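Local coordinates for putative uncharacterized protein (Cricetid herpesvirus 2, PDB 4ZKQ) that probably acts as a viral decoy receptor that binds host chemokines, at residues Ala34-Pro39 against Thr49-Lys54; Leu73-Asp78 against Ile166-Leu171; Leu85-Leu90 against Phe137-Gly142; Val91-Cys96 against Cys160-Leu165; Thr108-Asn113 against Leu147-Val152. One frame throughout, in Å; residues are numbered along the deposited sequence.

From the N terminus, contact 1 closes first: a short connection, mostly helix 44-51, brings Ala34-Pro39 beside the C-terminal end of that helix, before contact 2 opens. Contact 2 then spans the longest loop, from Leu73-Asp78 to Ile166-Leu171, and the other three are nested inside it. Contact 3 and contact 4 share strand 85-94, which pairs with strand 132-143 in one and strand 161-169 in the other; their segments alternate along the chain and so cross. Contact 5 crosses contact 3 as well but is nested within contact 4. Contacts 3 and 4 build one sheet, contact 5 the facing sheet, contact 2 joins the two, and contact 1 lies against strand 161-169.

Contact 1: Ala34-Pro39 against Thr49-Lys54; sequences ATISLP and TQTCDK
Ile36 meets Thr51 through its longer branch, and the two side chains cross at about a right angle. Ile36 CG1 sits 3.6 Å from Thr51 OG1 and 3.9 Å from Thr51 CG2, with Ile36 CD1 a little farther from the hydroxyl oxygen. That hydroxyl is already hydrogen-bonded to Ile47 O, one turn back in the helix, and its meeting with Ile36 is van der Waals packing. Thr51 CG2, anti to its own carbonyl carbon (OG1 at chi1 68°), turns to the opposing backbone and lies 3.7 Å from Thr35 C. Ala34 adds its methyl: Ala34 CB points at the helix and comes within 3.3 Å of Gln50 O. The helix is 44-51, the one regular helix in a chain built largely of strands. The loop that leads into it passes back beside its C-terminal end, where Cys52 leaves helical geometry and is joined by a disulfide to Cys177. Both pieces rest on strand 161-169, through Ile36 on His167 and through a hydrogen bond between Thr51 O and His167 NE2. No direct hydrogen bond links the two segments; a water takes that role. It donates to Gln50 OE1 at 2.8 Å and to Thr35 O at 3.1 Å, tying the amide end of the glutamine to the backbone of the loop.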
# COMPACT_ATOMS: atom_id res chain seq x y z
N ALA A 34 -15.26 10.71 -2.85
CA ALA A 34 -14.40 11.66 -3.56
C ALA A 34 -13.28 10.92 -4.28
O ALA A 34 -12.84 9.86 -3.83
CB ALA A 34 -13.82 12.70 -2.61
N THR A 35 -12.83 11.47 -5.40
CA THR A 35 -11.80 10.85 -6.23
C THR A 35 -10.81 11.90 -6.71
O THR A 35 -11.10 13.09 -6.70
CB THR A 35 -12.40 10.15 -7.46
OG1 THR A 35 -13.05 11.13 -8.28
CG2 THR A 35 -13.41 9.08 -7.05
N ILE A 36 -9.64 11.44 -7.13
CA ILE A 36 -8.63 12.31 -7.71
C ILE A 36 -8.98 12.58 -9.16
O ILE A 36 -9.20 11.65 -9.93
CB ILE A 36 -7.23 11.69 -7.62
CG1 ILE A 36 -6.82 11.52 -6.15
CG2 ILE A 36 -6.21 12.56 -8.34
CD1 ILE A 36 -5.50 10.80 -5.95
N SER A 37 -9.02 13.86 -9.53
CA SER A 37 -9.30 14.26 -10.90
C SER A 37 -7.99 14.59 -11.63
O SER A 37 -7.13 15.29 -11.09
CB SER A 37 -10.24 15.48 -10.90
OG SER A 37 -10.26 16.12 -12.17
N LEU A 38 -7.83 14.05 -12.83
CA LEU A 38 -6.68 14.41 -13.68
C LEU A 38 -7.11 15.33 -14.82
O LEU A 38 -8.19 15.15 -15.38
CB LEU A 38 -6.00 13.17 -14.25
CG LEU A 38 -5.51 12.12 -13.26
CD1 LEU A 38 -4.79 11.00 -13.99
CD2 LEU A 38 -4.59 12.77 -12.24
N PRO A 39 -6.27 16.30 -15.18
CA PRO A 39 -4.96 16.52 -14.57
C PRO A 39 -5.08 17.13 -13.17
O PRO A 39 -6.09 17.76 -12.86
CB PRO A 39 -4.28 17.50 -15.53
CG PRO A 39 -5.41 18.28 -16.11
CD PRO A 39 -6.55 17.29 -16.24
N THR A 49 -6.49 15.35 2.01
CA THR A 49 -7.72 15.67 2.73
C THR A 49 -8.95 15.06 2.08
O THR A 49 -9.83 14.54 2.76
CB THR A 49 -7.93 17.19 2.83
OG1 THR A 49 -6.98 17.74 3.74
CG2 THR A 49 -9.35 17.55 3.30
N GLN A 50 -9.01 15.12 0.76
CA GLN A 50 -10.23 14.71 0.07
C GLN A 50 -10.31 13.22 -0.25
O GLN A 50 -11.41 12.69 -0.30
CB GLN A 50 -10.38 15.51 -1.22
CG GLN A 50 -10.64 17.00 -0.98
CD GLN A 50 -10.79 17.78 -2.28
OE1 GLN A 50 -11.05 17.21 -3.34
NE2 GLN A 50 -10.62 19.09 -2.20
N THR A 51 -9.18 12.54 -0.47
CA THR A 51 -9.21 11.20 -1.06
C THR A 51 -8.44 10.09 -0.32
O THR A 51 -8.53 8.93 -0.70
CB THR A 51 -8.68 11.23 -2.52
OG1 THR A 51 -7.28 11.53 -2.53
CG2 THR A 51 -9.44 12.29 -3.33
N CYS A 52 -7.71 10.45 0.73
CA CYS A 52 -6.97 9.45 1.51
C CYS A 52 -7.72 8.99 2.76
O CYS A 52 -8.30 9.80 3.47
CB CYS A 52 -5.61 10.03 1.92
SG CYS A 52 -4.45 10.29 0.53
N ASP A 53 -7.68 7.69 3.02
CA ASP A 53 -8.28 7.11 4.22
C ASP A 53 -7.21 6.76 5.23
O ASP A 53 -7.49 6.57 6.42
CB ASP A 53 -9.12 5.88 3.85
CG ASP A 53 -10.25 6.23 2.90
OD1 ASP A 53 -11.16 6.97 3.34
OD2 ASP A 53 -10.24 5.78 1.73
N LYS A 54 -5.97 6.70 4.76
CA LYS A 54 -4.84 6.37 5.60
C LYS A 54 -3.59 6.96 4.96
O LYS A 54 -3.52 7.06 3.73
CB LYS A 54 -4.74 4.84 5.73
CG LYS A 54 -3.37 4.30 6.06
CD LYS A 54 -3.42 2.79 6.24
CE LYS A 54 -2.05 2.18 6.08
NZ LYS A 54 -2.01 0.76 6.53
O HOH W 1 -9.79 15.32 -5.05

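Contact 2: Leu73-Asp78 against Ile166-Leu171; sequences LPLSTD and IHFKEL
Ile166 sends its side chain toward the Leu73-Leu75 backbone, and both of its branches find contacts there. From CB, the short branch CG2, anti to the backbone N, lies 3.7 Å from Leu75 O and 4.2 Å from Leu75 CD2. The longer branch leaves through CG1 and continues extended (chi2 171°) to CD1. This terminal methyl touches two consecutive residues, Ile166 CD1 lying 3.7 Å from both Pro74 O and Leu73 CB. Strand 68-74 belongs to a four-stranded antiparallel sheet and strand 161-169 to the larger mixed sheet, and here the two meet, buried, between the layers of a beta sandwich near the ends of both strands, without a direct hydrogen bond. Two residues on, Phe168 CB lies 3.4 Å from Leu75 O; that oxygen approaches the ring obliquely, and Phe168 CD1 lies 3.9 Å from Leu75 CB. Leu75 also packs on Pro112 and on Ala88 of strand 85-94, which is next to 161-169 in the mixed sheet. Where the segments diverge, a water joins them: it is hydrogen-bonded to Ser76 OG at 2.7 Å, donates to Asp78 O and reaches Glu170 OE2 in a weak bond.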
# COMPACT_ATOMS: atom_id res chain seq x y z
N LEU A 73 9.97 3.76 -4.86
CA LEU A 73 8.89 3.87 -3.89
C LEU A 73 7.86 2.75 -4.06
O LEU A 73 7.47 2.43 -5.18
CB LEU A 73 8.21 5.23 -4.03
CG LEU A 73 9.13 6.44 -3.89
CD1 LEU A 73 8.39 7.71 -4.23
CD2 LEU A 73 9.70 6.53 -2.48
N PRO A 74 7.42 2.15 -2.95
CA PRO A 74 6.36 1.15 -3.06
C PRO A 74 5.02 1.83 -3.30
O PRO A 74 4.77 2.88 -2.70
CB PRO A 74 6.39 0.46 -1.70
CG PRO A 74 6.81 1.55 -0.77
CD PRO A 74 7.81 2.38 -1.54
N LEU A 75 4.16 1.26 -4.14
CA LEU A 75 2.84 1.85 -4.34
C LEU A 75 2.01 1.68 -3.07
O LEU A 75 1.15 2.50 -2.79
CB LEU A 75 2.15 1.26 -5.57
CG LEU A 75 2.80 1.59 -6.92
CD1 LEU A 75 1.85 1.26 -8.06
CD2 LEU A 75 3.25 3.04 -7.05
N SER A 76 2.29 0.63 -2.30
CA SER A 76 1.75 0.50 -0.95
C SER A 76 2.84 -0.03 -0.00
O SER A 76 3.43 -1.07 -0.29
CB SER A 76 0.54 -0.44 -0.95
OG SER A 76 0.03 -0.62 0.36
N THR A 77 3.11 0.64 1.12
CA THR A 77 4.12 0.12 2.03
C THR A 77 3.64 -1.11 2.80
O THR A 77 4.44 -1.97 3.18
CB THR A 77 4.61 1.17 3.06
OG1 THR A 77 3.49 1.80 3.71
CG2 THR A 77 5.51 2.20 2.37
N ASP A 78 2.33 -1.22 3.00
CA ASP A 78 1.83 -2.30 3.84
C ASP A 78 1.27 -3.46 3.03
O ASP A 78 0.89 -3.32 1.87
CB ASP A 78 0.76 -1.76 4.79
CG ASP A 78 1.25 -0.56 5.58
OD1 ASP A 78 2.28 -0.69 6.28
OD2 ASP A 78 0.61 0.49 5.50
N ILE A 166 2.11 9.32 -2.97
CA ILE A 166 1.49 8.24 -3.72
C ILE A 166 0.12 7.96 -3.12
O ILE A 166 -0.02 7.70 -1.93
CB ILE A 166 2.34 6.97 -3.72
CG1 ILE A 166 3.65 7.23 -4.47
CG2 ILE A 166 1.58 5.81 -4.36
CD1 ILE A 166 4.66 6.14 -4.36
N HIS A 167 -0.89 8.07 -3.97
CA HIS A 167 -2.24 7.70 -3.63
C HIS A 167 -2.50 6.37 -4.30
O HIS A 167 -2.44 6.29 -5.53
CB HIS A 167 -3.25 8.75 -4.10
CG HIS A 167 -4.66 8.42 -3.75
ND1 HIS A 167 -5.39 7.46 -4.44
CD2 HIS A 167 -5.48 8.89 -2.79
CE1 HIS A 167 -6.59 7.37 -3.90
NE2 HIS A 167 -6.68 8.23 -2.90
N PHE A 168 -2.73 5.33 -3.52
CA PHE A 168 -3.08 4.01 -4.05
C PHE A 168 -4.54 3.70 -3.77
O PHE A 168 -4.94 3.52 -2.61
CB PHE A 168 -2.18 2.93 -3.45
CG PHE A 168 -2.33 1.57 -4.08
CD1 PHE A 168 -1.71 1.28 -5.29
CD2 PHE A 168 -3.06 0.58 -3.46
CE1 PHE A 168 -1.85 0.02 -5.87
CE2 PHE A 168 -3.20 -0.67 -4.04
CZ PHE A 168 -2.59 -0.95 -5.24
N LYS A 169 -5.35 3.67 -4.82
CA LYS A 169 -6.76 3.31 -4.68
C LYS A 169 -6.89 1.81 -4.77
O LYS A 169 -6.72 1.22 -5.84
CB LYS A 169 -7.63 4.00 -5.73
CG LYS A 169 -9.11 3.82 -5.42
CD LYS A 169 -10.01 4.64 -6.32
CE LYS A 169 -11.40 4.76 -5.71
NZ LYS A 169 -12.32 5.57 -6.56
N GLU A 170 -7.15 1.18 -3.63
CA GLU A 170 -7.28 -0.26 -3.56
C GLU A 170 -8.54 -0.74 -4.26
O GLU A 170 -9.45 0.04 -4.56
CB GLU A 170 -7.31 -0.73 -2.10
CG GLU A 170 -6.02 -0.46 -1.35
CD GLU A 170 -5.99 -1.09 0.03
OE1 GLU A 170 -7.06 -1.41 0.57
OE2 GLU A 170 -4.88 -1.25 0.58
N LEU A 171 -8.58 -2.04 -4.50
CA LEU A 171 -9.75 -2.66 -5.09
C LEU A 171 -10.99 -2.32 -4.26
O LEU A 171 -12.07 -2.09 -4.79
CB LEU A 171 -9.54 -4.17 -5.20
CG LEU A 171 -10.62 -5.00 -5.87
CD1 LEU A 171 -10.81 -4.59 -7.33
CD2 LEU A 171 -10.26 -6.47 -5.77
O HOH W 2 -1.84 -1.79 1.86

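Contact 3: Leu85-Leu90 against Phe137-Gly142; sequences LGRAVL and FAKFLG
Phe140 O is gripped by a backbone amide and a water. Ala88 N donates to Phe140 O at 2.9 Å from above the carbonyl plane, 36° out of it. The water donates to the same oxygen, also at 2.9 Å, and in turn accepts from Arg87 NH1 at 2.8 Å, lying at the edge of the guanidinium and in its plane. Arg87 CA adds a CA-H...O contact to this carbonyl. The guanidinium carries Leu141 on one face: Leu141 CD1 stands 4.0 Å above its plane, offset toward the rim. Next to it the extended Lys139 side chain passes obliquely, with Lys139 CE 4.1 Å from Arg87 CD. The two charged ends, Arg87 NH1 and Lys139 NZ, are 4.6 Å apart without touching; like charges so near may repel weakly. On the other face of the pair, Ala88, Leu90, Ala138 and Phe140 are buried. Phe140 CE2 approaches Leu90 CB to 4.0 Å. Ala88, Gly86 and Leu90 form hydrogen-bonded pairs with Phe140, Gly142 and Ala138, alternating with the non-hydrogen-bonded pairs Arg87-Leu141 and Val89-Lys139. The pair is a regular antiparallel one in the mixed sheet; its apolar face, where Leu90 and Ala138 pack on Val109 of strand 108-111, turns to the second sheet as in a beta sandwich, while Arg87 and Lys139 share the other face with Val89 and Leu141.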
# COMPACT_ATOMS: atom_id res chain seq x y z
N LEU A 85 -5.33 -5.78 -7.78
CA LEU A 85 -5.00 -4.64 -8.62
C LEU A 85 -5.54 -3.35 -8.03
O LEU A 85 -6.61 -3.33 -7.43
CB LEU A 85 -5.56 -4.82 -10.03
CG LEU A 85 -4.84 -5.85 -10.91
CD1 LEU A 85 -5.58 -5.99 -12.22
CD2 LEU A 85 -3.40 -5.43 -11.15
N GLY A 86 -4.80 -2.27 -8.23
CA GLY A 86 -5.22 -0.95 -7.79
C GLY A 86 -4.70 0.10 -8.75
O GLY A 86 -3.88 -0.20 -9.61
N ARG A 87 -5.18 1.32 -8.60
CA ARG A 87 -4.70 2.45 -9.39
C ARG A 87 -3.95 3.41 -8.49
O ARG A 87 -4.46 3.82 -7.45
CB ARG A 87 -5.86 3.15 -10.10
CG ARG A 87 -6.64 2.21 -11.01
CD ARG A 87 -7.71 2.91 -11.83
NE ARG A 87 -8.45 1.95 -12.65
CZ ARG A 87 -8.04 1.50 -13.83
NH1 ARG A 87 -6.90 1.92 -14.36
NH2 ARG A 87 -8.78 0.62 -14.50
N ALA A 88 -2.74 3.76 -8.89
CA ALA A 88 -1.92 4.68 -8.13
C ALA A 88 -1.75 5.99 -8.87
O ALA A 88 -1.60 6.00 -10.09
CB ALA A 88 -0.56 4.07 -7.83
N VAL A 89 -1.78 7.10 -8.14
CA VAL A 89 -1.34 8.38 -8.66
C VAL A 89 -0.18 8.89 -7.82
O VAL A 89 -0.30 9.08 -6.60
CB VAL A 89 -2.47 9.42 -8.68
CG1 VAL A 89 -1.97 10.74 -9.25
CG2 VAL A 89 -3.66 8.92 -9.51
N LEU A 90 0.94 9.09 -8.50
CA LEU A 90 2.12 9.75 -7.95
C LEU A 90 2.00 11.26 -8.18
O LEU A 90 1.77 11.70 -9.30
CB LEU A 90 3.39 9.20 -8.62
CG LEU A 90 4.70 9.97 -8.43
CD1 LEU A 90 5.21 9.82 -7.01
CD2 LEU A 90 5.75 9.52 -9.44
N PHE A 137 2.92 14.67 -12.00
CA PHE A 137 2.16 13.47 -11.67
C PHE A 137 2.16 12.41 -12.75
O PHE A 137 2.47 12.67 -13.92
CB PHE A 137 0.72 13.85 -11.31
CG PHE A 137 -0.09 14.36 -12.47
CD1 PHE A 137 -0.10 15.71 -12.78
CD2 PHE A 137 -0.86 13.50 -13.25
CE1 PHE A 137 -0.85 16.19 -13.84
CE2 PHE A 137 -1.61 13.98 -14.32
CZ PHE A 137 -1.60 15.33 -14.61
N ALA A 138 1.82 11.19 -12.34
CA ALA A 138 1.69 10.06 -13.25
C ALA A 138 0.75 9.05 -12.64
O ALA A 138 0.71 8.89 -11.42
CB ALA A 138 3.04 9.42 -13.53
N LYS A 139 0.01 8.36 -13.49
CA LYS A 139 -0.95 7.36 -13.05
C LYS A 139 -0.47 5.96 -13.43
O LYS A 139 0.03 5.75 -14.53
CB LYS A 139 -2.32 7.65 -13.67
CG LYS A 139 -3.41 6.70 -13.25
CD LYS A 139 -4.76 7.21 -13.71
CE LYS A 139 -5.84 6.17 -13.55
NZ LYS A 139 -7.08 6.56 -14.27
N PHE A 140 -0.62 5.02 -12.50
CA PHE A 140 -0.16 3.65 -12.69
C PHE A 140 -1.28 2.67 -12.40
O PHE A 140 -2.22 2.99 -11.68
CB PHE A 140 1.04 3.32 -11.79
CG PHE A 140 2.16 4.31 -11.90
CD1 PHE A 140 2.84 4.45 -13.10
CD2 PHE A 140 2.55 5.07 -10.81
CE1 PHE A 140 3.88 5.36 -13.21
CE2 PHE A 140 3.60 5.98 -10.92
CZ PHE A 140 4.26 6.11 -12.13
N LEU A 141 -1.15 1.47 -12.94
CA LEU A 141 -2.08 0.38 -12.65
C LEU A 141 -1.25 -0.85 -12.34
O LEU A 141 -0.46 -1.28 -13.16
CB LEU A 141 -3.00 0.13 -13.84
CG LEU A 141 -3.87 -1.12 -13.81
CD1 LEU A 141 -4.89 -1.06 -12.70
CD2 LEU A 141 -4.55 -1.28 -15.15
N GLY A 142 -1.43 -1.41 -11.16
CA GLY A 142 -0.64 -2.55 -10.77
C GLY A 142 -1.10 -3.13 -9.45
O GLY A 142 -2.08 -2.66 -8.87
O HOH W 3 -4.58 3.17 -13.33

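Contact 4: Val91-Cys96 against Cys160-Leu165; sequences VGKWEC and CIQEAL
Trp94 offers one face of its indole to Cys160. Cys160 CB lies 3.5 Å from the centroid of the six-membered ring and only 10° off its normal, a CH-pi contact; the sulfur sits obliquely, Cys160 SG being 4.5 Å from that centroid. Ile161 CG1 approaches Trp94 CZ3 at 3.9 Å, also obliquely, and Phe121 meets the indole in an edge-to-face ring contact. From the ring face Cys160 runs on to Cys96 in a disulfide, the two SG atoms 2.0 Å apart with a torsion of 105° about the S-S bond. A second flat group, the Gln162 amide, bonds in its own plane: Gln162 NE2 donates to a lone pair of Glu95 O at 2.7 Å. The glutamine chain is bent at chi2 (71°), and Gln162 OE1 and NE2 lie beside Glu95 CB. Glu95 N gives a bond of 2.7 Å to Cys160 O. On its own strand Lys93 bends its tip to form a salt bridge, Lys93 NZ to Glu95 OE1 at 2.7 Å. Val91 and Leu165 exchange backbone bonds in regular antiparallel fashion. Farther on, Lys93 O accepts from Gln162 N but Lys93 N donates to Glu163 O, so Gln162 and Glu163 together face one residue. That is a beta bulge, followed by a disulfide that links the two adjacent strands of the mixed sheet just beyond their paired ends.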
# COMPACT_ATOMS: atom_id res chain seq x y z
N VAL A 91 2.15 12.04 -7.11
CA VAL A 91 2.16 13.50 -7.22
C VAL A 91 3.34 14.06 -6.46
O VAL A 91 3.44 13.89 -5.25
CB VAL A 91 0.87 14.12 -6.67
CG1 VAL A 91 0.86 15.63 -6.87
CG2 VAL A 91 -0.34 13.47 -7.30
N GLY A 92 4.24 14.73 -7.18
CA GLY A 92 5.46 15.24 -6.58
C GLY A 92 5.56 16.74 -6.68
O GLY A 92 5.03 17.34 -7.61
N LYS A 93 6.22 17.33 -5.70
CA LYS A 93 6.46 18.77 -5.70
C LYS A 93 7.83 19.07 -6.27
O LYS A 93 8.84 18.52 -5.82
CB LYS A 93 6.34 19.34 -4.29
CG LYS A 93 6.72 20.80 -4.23
CD LYS A 93 5.94 21.56 -3.18
CE LYS A 93 6.37 23.01 -3.12
NZ LYS A 93 7.80 23.14 -2.73
N TRP A 94 7.85 19.93 -7.28
CA TRP A 94 9.08 20.29 -8.00
C TRP A 94 9.48 21.72 -7.66
O TRP A 94 8.72 22.65 -7.89
CB TRP A 94 8.87 20.14 -9.51
CG TRP A 94 10.10 20.43 -10.32
CD1 TRP A 94 10.42 21.62 -10.92
CD2 TRP A 94 11.16 19.53 -10.62
NE1 TRP A 94 11.62 21.50 -11.58
CE2 TRP A 94 12.10 20.23 -11.41
CE3 TRP A 94 11.42 18.19 -10.30
CZ2 TRP A 94 13.27 19.64 -11.89
CZ3 TRP A 94 12.58 17.60 -10.77
CH2 TRP A 94 13.49 18.33 -11.56
N GLU A 95 10.67 21.89 -7.10
CA GLU A 95 11.18 23.22 -6.80
C GLU A 95 12.68 23.15 -6.65
O GLU A 95 13.20 22.69 -5.64
CB GLU A 95 10.52 23.80 -5.54
CG GLU A 95 10.91 25.24 -5.25
CD GLU A 95 9.99 25.92 -4.24
OE1 GLU A 95 9.01 25.28 -3.80
OE2 GLU A 95 10.24 27.09 -3.91
N CYS A 96 13.38 23.58 -7.70
CA CYS A 96 14.83 23.54 -7.72
C CYS A 96 15.41 24.74 -6.98
O CYS A 96 14.96 25.87 -7.19
CB CYS A 96 15.34 23.54 -9.16
SG CYS A 96 15.15 21.98 -10.03
N CYS A 160 15.54 19.03 -6.30
CA CYS A 160 14.38 19.67 -6.90
C CYS A 160 13.06 19.01 -6.48
O CYS A 160 11.99 19.59 -6.65
CB CYS A 160 14.50 19.66 -8.43
SG CYS A 160 16.03 20.42 -9.07
N ILE A 161 13.14 17.81 -5.92
CA ILE A 161 11.93 17.09 -5.50
C ILE A 161 11.79 17.16 -3.98
O ILE A 161 12.46 16.44 -3.26
CB ILE A 161 11.97 15.62 -5.96
CG1 ILE A 161 12.20 15.55 -7.48
CG2 ILE A 161 10.66 14.92 -5.60
CD1 ILE A 161 12.74 14.23 -7.95
N GLN A 162 10.91 18.05 -3.51
CA GLN A 162 10.72 18.25 -2.07
C GLN A 162 9.99 17.10 -1.40
O GLN A 162 10.29 16.72 -0.27
CB GLN A 162 9.95 19.54 -1.80
CG GLN A 162 10.82 20.79 -1.75
CD GLN A 162 11.35 21.17 -3.10
OE1 GLN A 162 10.78 20.82 -4.13
NE2 GLN A 162 12.46 21.91 -3.11
N GLU A 163 8.99 16.57 -2.09
CA GLU A 163 8.22 15.46 -1.56
C GLU A 163 7.46 14.75 -2.67
O GLU A 163 7.23 15.32 -3.75
CB GLU A 163 7.23 15.95 -0.50
CG GLU A 163 6.10 16.77 -1.07
CD GLU A 163 5.14 17.27 -0.01
OE1 GLU A 163 5.55 17.38 1.16
OE2 GLU A 163 3.98 17.57 -0.35
N ALA A 164 7.06 13.51 -2.40
CA ALA A 164 6.24 12.76 -3.33
C ALA A 164 5.11 12.05 -2.59
O ALA A 164 5.33 11.30 -1.64
CB ALA A 164 7.08 11.76 -4.10
N LEU A 165 3.90 12.33 -3.06
CA LEU A 165 2.70 11.63 -2.62
C LEU A 165 2.40 10.48 -3.55
O LEU A 165 2.44 10.64 -4.77
CB LEU A 165 1.51 12.60 -2.61
CG LEU A 165 0.12 11.98 -2.43
CD1 LEU A 165 -0.05 11.42 -1.02
CD2 LEU A 165 -0.97 12.99 -2.75

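Contact 5: Thr108-Asn113 against Leu147-Val152; sequences TVFGPN and LAVLRV
Phe110 lays its ring over Val149, the pair lying side by side and pointing the same way. Phe110 CG stands between the backbone N and the carbonyl carbon (chi1 56°), and the ring turns one face to the valine: Val149 CB is 3.6 Å from the ring centroid and 21° off the normal, a CH-pi contact offset toward the rim. Both methyls join in, Val149 CG1 at 3.5 Å from Phe110 CZ and Val149 CG2 at 3.6 Å from Phe110 CE2. Arg151 comes to the edge instead, with Arg151 CD near the ring plane and 4.2 Å from Phe110 CE1; its guanidinium is held by Leu65 O and Leu66 O. On the opposite face of the sheet, Val109 and Leu150 also run side by side, Val109 CG1 being 3.8 Å from Leu150 CG, and they face Ala138 and Phe136 of the other sheet.

Backbone hydrogen bonds couple Thr108 with Arg151 and Phe110 with Val149, two in each pair; strand 108-111 is an outermost strand of the four-stranded sheet, beside 147-152. A water donates to Thr108 OG1 at 2.9 Å and weakly to Arg151 O; the threonine hydroxyl also bonds to Glu116.

The next bond in this antiparallel pattern would fall to residue 112, but proline has no N-H. Pro112 CD stands 3.2 Å from Leu147 O, and Gly111 CA makes a CA-H...O contact with it. Leu147 O is consequently buried with no hydrogen-bond partner in the model, a probable energetic cost where the strand pairing stops and the chain turns away.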
# COMPACT_ATOMS: atom_id res chain seq x y z
N THR A 108 12.30 11.90 -15.10
CA THR A 108 11.43 10.85 -15.62
C THR A 108 10.96 9.93 -14.51
O THR A 108 11.59 9.83 -13.45
CB THR A 108 12.13 10.03 -16.71
OG1 THR A 108 13.27 9.36 -16.15
CG2 THR A 108 12.57 10.93 -17.88
N VAL A 109 9.85 9.26 -14.75
CA VAL A 109 9.32 8.29 -13.81
C VAL A 109 8.76 7.12 -14.57
O VAL A 109 8.38 7.25 -15.73
CB VAL A 109 8.22 8.88 -12.90
CG1 VAL A 109 8.69 10.15 -12.23
CG2 VAL A 109 6.94 9.16 -13.69
N PHE A 110 8.72 5.96 -13.93
CA PHE A 110 7.97 4.84 -14.47
C PHE A 110 7.37 4.02 -13.34
O PHE A 110 7.70 4.18 -12.17
CB PHE A 110 8.85 3.97 -15.38
CG PHE A 110 10.11 3.44 -14.74
CD1 PHE A 110 11.25 4.22 -14.69
CD2 PHE A 110 10.16 2.16 -14.24
CE1 PHE A 110 12.41 3.74 -14.12
CE2 PHE A 110 11.32 1.66 -13.67
CZ PHE A 110 12.45 2.46 -13.61
N GLY A 111 6.45 3.15 -13.72
CA GLY A 111 5.78 2.30 -12.77
C GLY A 111 5.03 1.25 -13.54
O GLY A 111 5.18 1.14 -14.75
N PRO A 112 4.20 0.46 -12.84
CA PRO A 112 3.46 -0.57 -13.55
C PRO A 112 2.46 0.06 -14.52
O PRO A 112 1.71 0.96 -14.14
CB PRO A 112 2.76 -1.32 -12.44
CG PRO A 112 2.54 -0.27 -11.38
CD PRO A 112 3.77 0.58 -11.43
N ASN A 113 2.48 -0.42 -15.76
CA ASN A 113 1.56 -0.01 -16.82
C ASN A 113 1.97 1.31 -17.47
O ASN A 113 1.25 1.81 -18.33
CB ASN A 113 0.12 0.11 -16.29
CG ASN A 113 -0.93 -0.10 -17.38
OD1 ASN A 113 -0.79 -0.98 -18.23
ND2 ASN A 113 -1.99 0.70 -17.36
N LEU A 147 5.92 -0.78 -7.90
CA LEU A 147 6.83 0.29 -7.54
C LEU A 147 6.70 1.48 -8.47
O LEU A 147 6.31 1.33 -9.63
CB LEU A 147 8.27 -0.21 -7.57
CG LEU A 147 8.54 -1.52 -6.84
CD1 LEU A 147 9.96 -1.96 -7.15
CD2 LEU A 147 8.32 -1.37 -5.35
N ALA A 148 7.01 2.65 -7.94
CA ALA A 148 7.20 3.84 -8.74
C ALA A 148 8.66 4.19 -8.63
O ALA A 148 9.23 4.15 -7.54
CB ALA A 148 6.33 4.97 -8.25
N VAL A 149 9.27 4.53 -9.76
CA VAL A 149 10.68 4.85 -9.81
C VAL A 149 10.83 6.24 -10.37
O VAL A 149 10.25 6.56 -11.40
CB VAL A 149 11.47 3.83 -10.65
CG1 VAL A 149 12.96 4.13 -10.61
CG2 VAL A 149 11.22 2.43 -10.15
N LEU A 150 11.59 7.07 -9.67
CA LEU A 150 11.87 8.43 -10.12
C LEU A 150 13.34 8.54 -10.45
O LEU A 150 14.18 8.00 -9.73
CB LEU A 150 11.48 9.45 -9.06
CG LEU A 150 10.00 9.52 -8.68
CD1 LEU A 150 9.70 8.50 -7.61
CD2 LEU A 150 9.66 10.91 -8.22
N ARG A 151 13.64 9.25 -11.54
CA ARG A 151 15.03 9.44 -11.96
C ARG A 151 15.27 10.88 -12.36
O ARG A 151 14.45 11.51 -13.04
CB ARG A 151 15.37 8.48 -13.11
CG ARG A 151 15.70 7.09 -12.60
CD ARG A 151 15.91 6.08 -13.71
NE ARG A 151 17.07 6.38 -14.54
CZ ARG A 151 18.33 6.08 -14.23
NH1 ARG A 151 18.61 5.48 -13.07
NH2 ARG A 151 19.30 6.39 -15.07
N VAL A 152 16.40 11.41 -11.92
CA VAL A 152 16.76 12.80 -12.17
C VAL A 152 18.29 12.90 -12.19
O VAL A 152 18.97 12.18 -11.44
CB VAL A 152 16.11 13.73 -11.12
CG1 VAL A 152 16.68 13.47 -9.72
CG2 VAL A 152 16.27 15.19 -11.50
O HOH W 4 15.60 11.14 -16.05